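Local coordinates for GGDEF and EAL domain-containing protein (Vibrio cholerae O1 str. 2010EL-1786, PDB 6PWJ), which probably binds or turns over the bacterial second messenger cyclic di-GMP through its GGDEF and EAL domains, at residues Ile271-Gly276 against Leu301-Pro306; Ala329-Asp334 against Asn347-Lys352. All coordinates share one frame; numbering follows the deposited sequence.

Interaction 1. Residues Ile271-Gly276 against Leu301-Pro306; sequences INIAQG and LHFEIP. With MG (magnesium ion), chain C.
Ile271 and Asn272 pair in parallel with Phe303 and Glu304, joining two neighbouring strands of the EAL domain's TIM-barrel-like fold. Ile271 N donates to His302 O at 2.7 Å, and Glu304 N returns a bond to Ile271 O. Past the end of strand 269-272 the pairing continues for one more bond, from Ile273 N to Glu304 O, nearly straight at 178°. The chain then turns into the short helix that starts at Gln275.

One face of this strand pair is apolar. Ile273 CD1 sits at the edge of the Phe303 ring, close to its plane, 3.6 Å from Phe303 CD1. Ile271 CD1 reaches Leu301 CD2 at 4.0 Å. The Ile305 side chain starts away from the other strand, but its CD1 turns back to Ile273 CB. Helices 245-261, 281-292 and 314-325 cover these groups.

The other face carries the metal. The Asn272 and Glu304 side chains stand side by side and point the same way, with the amide and carboxylate planes turned 67° apart. In Asn272, CG lies anti to the carbonyl carbon (chi1 -66°), and OD1 is raised to the magnesium. Glu304 extends beyond CG to bring its carboxylate alongside. Asn272 OD1 and Glu304 OE1 are 2.8 Å apart because both bind the ion. Lys355 takes the second oxygen of Glu304 in a salt bridge, which helps fix the turn of the carboxylate. The magnesium lies 2.1 Å from Asn272 OD1 and 2.1 Å from Glu304 OE1.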
# COMPACT_ATOMS: atom_id res chain seq x y z
N ILE A 271 8.75 -12.04 6.26
CA ILE A 271 7.47 -12.00 6.94
C ILE A 271 7.01 -10.55 7.00
O ILE A 271 7.75 -9.68 7.48
CB ILE A 271 7.56 -12.60 8.36
CG1 ILE A 271 8.12 -14.02 8.29
CG2 ILE A 271 6.19 -12.60 9.03
CD1 ILE A 271 8.39 -14.63 9.65
N ASN A 272 5.80 -10.29 6.51
CA ASN A 272 5.22 -8.95 6.58
C ASN A 272 4.72 -8.69 8.00
O ASN A 272 3.90 -9.45 8.52
CB ASN A 272 4.09 -8.80 5.57
CG ASN A 272 4.57 -8.87 4.14
OD1 ASN A 272 5.19 -7.93 3.63
ND2 ASN A 272 4.27 -9.97 3.46
N ILE A 273 5.22 -7.62 8.61
CA ILE A 273 4.84 -7.24 9.97
C ILE A 273 3.89 -6.06 9.89
O ILE A 273 4.21 -5.04 9.26
CB ILE A 273 6.08 -6.90 10.82
CG1 ILE A 273 7.02 -8.11 10.88
CG2 ILE A 273 5.66 -6.47 12.22
CD1 ILE A 273 6.40 -9.34 11.52
N ALA A 274 2.73 -6.19 10.52
CA ALA A 274 1.70 -5.16 10.43
C ALA A 274 2.13 -3.89 11.16
O ALA A 274 2.85 -3.94 12.16
CB ALA A 274 0.38 -5.67 11.00
N GLN A 275 1.67 -2.75 10.65
CA GLN A 275 1.94 -1.48 11.30
C GLN A 275 1.41 -1.47 12.73
O GLN A 275 2.07 -0.96 13.64
CB GLN A 275 1.33 -0.34 10.49
CG GLN A 275 2.05 0.99 10.59
CD GLN A 275 1.93 1.81 9.32
OE1 GLN A 275 1.80 1.25 8.22
NE2 GLN A 275 1.95 3.13 9.45
N GLY A 276 0.23 -2.05 12.94
CA GLY A 276 -0.35 -2.13 14.27
C GLY A 276 0.31 -3.14 15.18
O GLY A 276 0.01 -3.17 16.38
N LEU A 301 15.59 -15.26 8.73
CA LEU A 301 14.37 -14.50 8.99
C LEU A 301 14.54 -13.08 8.45
O LEU A 301 15.46 -12.37 8.86
CB LEU A 301 14.05 -14.48 10.48
CG LEU A 301 13.44 -15.75 11.06
CD1 LEU A 301 13.29 -15.63 12.57
CD2 LEU A 301 12.09 -16.04 10.42
N HIS A 302 13.65 -12.69 7.55
CA HIS A 302 13.55 -11.32 7.06
C HIS A 302 12.21 -10.75 7.50
O HIS A 302 11.16 -11.32 7.18
CB HIS A 302 13.69 -11.26 5.54
CG HIS A 302 15.10 -11.37 5.05
ND1 HIS A 302 15.45 -11.16 3.74
CD2 HIS A 302 16.26 -11.65 5.71
CE1 HIS A 302 16.76 -11.31 3.60
NE2 HIS A 302 17.27 -11.61 4.78
N PHE A 303 12.25 -9.63 8.22
CA PHE A 303 11.04 -8.97 8.71
C PHE A 303 10.75 -7.77 7.82
O PHE A 303 11.51 -6.80 7.81
CB PHE A 303 11.19 -8.57 10.17
CG PHE A 303 11.14 -9.74 11.12
CD1 PHE A 303 9.92 -10.30 11.48
CD2 PHE A 303 12.30 -10.28 11.65
CE1 PHE A 303 9.86 -11.37 12.34
CE2 PHE A 303 12.25 -11.36 12.51
CZ PHE A 303 11.03 -11.90 12.86
N GLU A 304 9.64 -7.84 7.09
CA GLU A 304 9.28 -6.82 6.11
C GLU A 304 8.45 -5.74 6.81
O GLU A 304 7.28 -5.96 7.12
CB GLU A 304 8.51 -7.44 4.95
CG GLU A 304 8.70 -6.73 3.62
CD GLU A 304 8.54 -7.66 2.44
OE1 GLU A 304 7.39 -7.84 1.97
OE2 GLU A 304 9.55 -8.23 1.98
N ILE A 305 9.06 -4.59 7.05
CA ILE A 305 8.41 -3.49 7.75
C ILE A 305 7.87 -2.51 6.71
O ILE A 305 8.62 -2.09 5.82
CB ILE A 305 9.40 -2.77 8.69
CG1 ILE A 305 10.24 -3.79 9.46
CG2 ILE A 305 8.64 -1.87 9.65
CD1 ILE A 305 9.44 -4.72 10.33
N PRO A 306 6.58 -2.16 6.77
CA PRO A 306 6.08 -1.11 5.87
C PRO A 306 6.81 0.20 6.10
O PRO A 306 7.34 0.46 7.18
CB PRO A 306 4.59 -1.00 6.25
CG PRO A 306 4.27 -2.32 6.88
CD PRO A 306 5.51 -2.75 7.59
MG MG C . 5.38 -7.54 1.62
O HOH W 1 5.68 -6.69 -0.23
O HOH W 2 3.62 -7.03 0.75

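Interaction 2. Residues Ala329-Asp334 against Asn347-Lys352; sequences ADFGVD and NEFRPK. With MG (magnesium ion), chain C.
Within a beta-alpha-beta unit of the EAL domain, Phe331, on strand 330-336, packs against Phe349 and Pro351, at the end of helix 345-349 and in the loop before strand 353-356. The one backbone hydrogen bond here runs from Lys352 N to Phe331 O, 3.0 Å long, and ties the loop to the strand just before strand 353-356 begins.

Phe331 CG lies between the backbone N and the carbonyl carbon (chi1 62°). Its bond to CB starts away from the loop, yet the ring reaches back to it. The rim atom Phe331 CZ meets Phe349 O at 3.6 Å, near the ring plane. Phe331 CE2 lies 3.9 Å from Pro351 CB. On the same proline, Val333 CG2 touches Pro351 CG at 3.6 Å. Pro351 is thus held by both Phe331 and Val333.

At the start of the strand, the side chains of Lys352 and Asp330 cross at about a right angle. The aliphatic part of the lysine does most of the touching, with Lys352 CD 3.4 Å from Asp330 OD2. The charged end, Lys352 NZ, makes only a weak, long salt bridge of 3.5 Å to Asp330 OD2. Asp330 OD1 accepts Phe331 N at 2.8 Å and also pairs with Arg325. The two cationic partners probably keep Asp330 ionised.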
# COMPACT_ATOMS: atom_id res chain seq x y z
N ALA A 329 18.70 -11.85 13.06
CA ALA A 329 17.77 -11.63 11.97
C ALA A 329 18.03 -10.28 11.31
O ALA A 329 18.95 -9.54 11.69
CB ALA A 329 16.33 -11.74 12.46
N ASP A 330 17.22 -9.94 10.32
CA ASP A 330 17.35 -8.68 9.61
C ASP A 330 15.96 -8.21 9.20
O ASP A 330 14.95 -8.89 9.45
CB ASP A 330 18.28 -8.81 8.41
CG ASP A 330 19.12 -7.57 8.18
OD1 ASP A 330 18.66 -6.46 8.54
OD2 ASP A 330 20.24 -7.70 7.64
N PHE A 331 15.90 -7.04 8.57
CA PHE A 331 14.62 -6.46 8.19
C PHE A 331 14.78 -5.69 6.88
O PHE A 331 15.89 -5.35 6.47
CB PHE A 331 14.07 -5.53 9.28
CG PHE A 331 14.95 -4.35 9.57
CD1 PHE A 331 15.99 -4.44 10.49
CD2 PHE A 331 14.74 -3.14 8.93
CE1 PHE A 331 16.80 -3.35 10.75
CE2 PHE A 331 15.55 -2.05 9.19
CZ PHE A 331 16.58 -2.15 10.10
N GLY A 332 13.64 -5.43 6.23
CA GLY A 332 13.62 -4.66 5.01
C GLY A 332 12.40 -3.75 4.98
O GLY A 332 11.48 -3.90 5.78
N VAL A 333 12.42 -2.81 4.04
CA VAL A 333 11.36 -1.82 3.89
C VAL A 333 10.39 -2.31 2.82
O VAL A 333 10.79 -2.57 1.68
CB VAL A 333 11.92 -0.44 3.54
CG1 VAL A 333 10.80 0.58 3.44
CG2 VAL A 333 12.96 -0.01 4.57
N ASP A 334 9.12 -2.43 3.19
CA ASP A 334 8.07 -2.79 2.25
C ASP A 334 7.30 -1.54 1.85
O ASP A 334 7.03 -0.67 2.68
CB ASP A 334 7.11 -3.82 2.87
CG ASP A 334 6.38 -4.64 1.82
OD1 ASP A 334 6.58 -4.39 0.61
OD2 ASP A 334 5.60 -5.54 2.20
N ASN A 347 18.97 5.99 5.79
CA ASN A 347 20.28 6.17 6.39
C ASN A 347 20.30 5.75 7.85
O ASN A 347 21.23 5.08 8.30
CB ASN A 347 20.72 7.63 6.25
CG ASN A 347 21.62 7.87 5.06
OD1 ASN A 347 21.60 7.11 4.09
ND2 ASN A 347 22.42 8.93 5.12
N GLU A 348 19.27 6.13 8.61
CA GLU A 348 19.28 5.92 10.05
C GLU A 348 19.04 4.46 10.41
O GLU A 348 19.55 3.99 11.43
CB GLU A 348 18.24 6.82 10.71
CG GLU A 348 18.55 8.30 10.56
CD GLU A 348 17.30 9.15 10.46
OE1 GLU A 348 16.19 8.58 10.45
OE2 GLU A 348 17.43 10.39 10.38
N PHE A 349 18.29 3.73 9.60
CA PHE A 349 18.01 2.32 9.86
C PHE A 349 18.91 1.38 9.07
O PHE A 349 19.20 0.28 9.55
CB PHE A 349 16.55 1.99 9.55
CG PHE A 349 15.58 2.58 10.53
CD1 PHE A 349 15.19 3.90 10.43
CD2 PHE A 349 15.06 1.80 11.55
CE1 PHE A 349 14.29 4.44 11.34
CE2 PHE A 349 14.16 2.33 12.46
CZ PHE A 349 13.78 3.66 12.35
N ARG A 350 19.35 1.77 7.88
CA ARG A 350 20.18 0.93 7.02
C ARG A 350 19.53 -0.44 6.83
O ARG A 350 20.09 -1.47 7.21
CB ARG A 350 21.58 0.78 7.60
CG ARG A 350 22.38 2.07 7.62
CD ARG A 350 22.54 2.64 6.23
NE ARG A 350 23.95 2.84 5.87
CZ ARG A 350 24.60 3.99 5.97
NH1 ARG A 350 23.97 5.06 6.43
NH2 ARG A 350 25.87 4.07 5.62
N PRO A 351 18.34 -0.49 6.23
CA PRO A 351 17.65 -1.77 6.05
C PRO A 351 18.42 -2.68 5.10
O PRO A 351 19.14 -2.22 4.21
CB PRO A 351 16.29 -1.37 5.47
CG PRO A 351 16.55 -0.07 4.79
CD PRO A 351 17.59 0.63 5.62
N LYS A 352 18.24 -3.99 5.30
CA LYS A 352 18.89 -4.95 4.42
C LYS A 352 18.39 -4.83 2.99
O LYS A 352 19.16 -5.05 2.04
CB LYS A 352 18.65 -6.37 4.93
CG LYS A 352 19.46 -7.44 4.21
CD LYS A 352 19.06 -8.83 4.66
CE LYS A 352 20.10 -9.86 4.27
NZ LYS A 352 21.40 -9.61 4.96
MG MG C . 5.38 -7.54 1.62
O HOH W 1 5.68 -6.69 -0.23
O HOH W 2 3.62 -7.03 0.75

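Overall arrangement
Interactions 1 and 2 share one sheet of the EAL domain through strands 301-306 and 330-336; their centres are about 11 Å apart. The two strands are parallel neighbours. Probable hydrogen bonds join them, from Ile305 N to Gly332 O (2.8 Å) and from Asp334 N to Ile305 O (2.7 Å). Interactions 1 and 2 both reach the same magnesium. Interaction 1 supplies Asn272 and Glu304. Interaction 2 adds Asp334, whose OD2 is 2.1 Å from the ion, although Asp334 itself does not touch 347-352. Glu218 and two waters complete six ligands. This matches the metal site of EAL phosphodiesterases, though activity here is not implied by the metal alone.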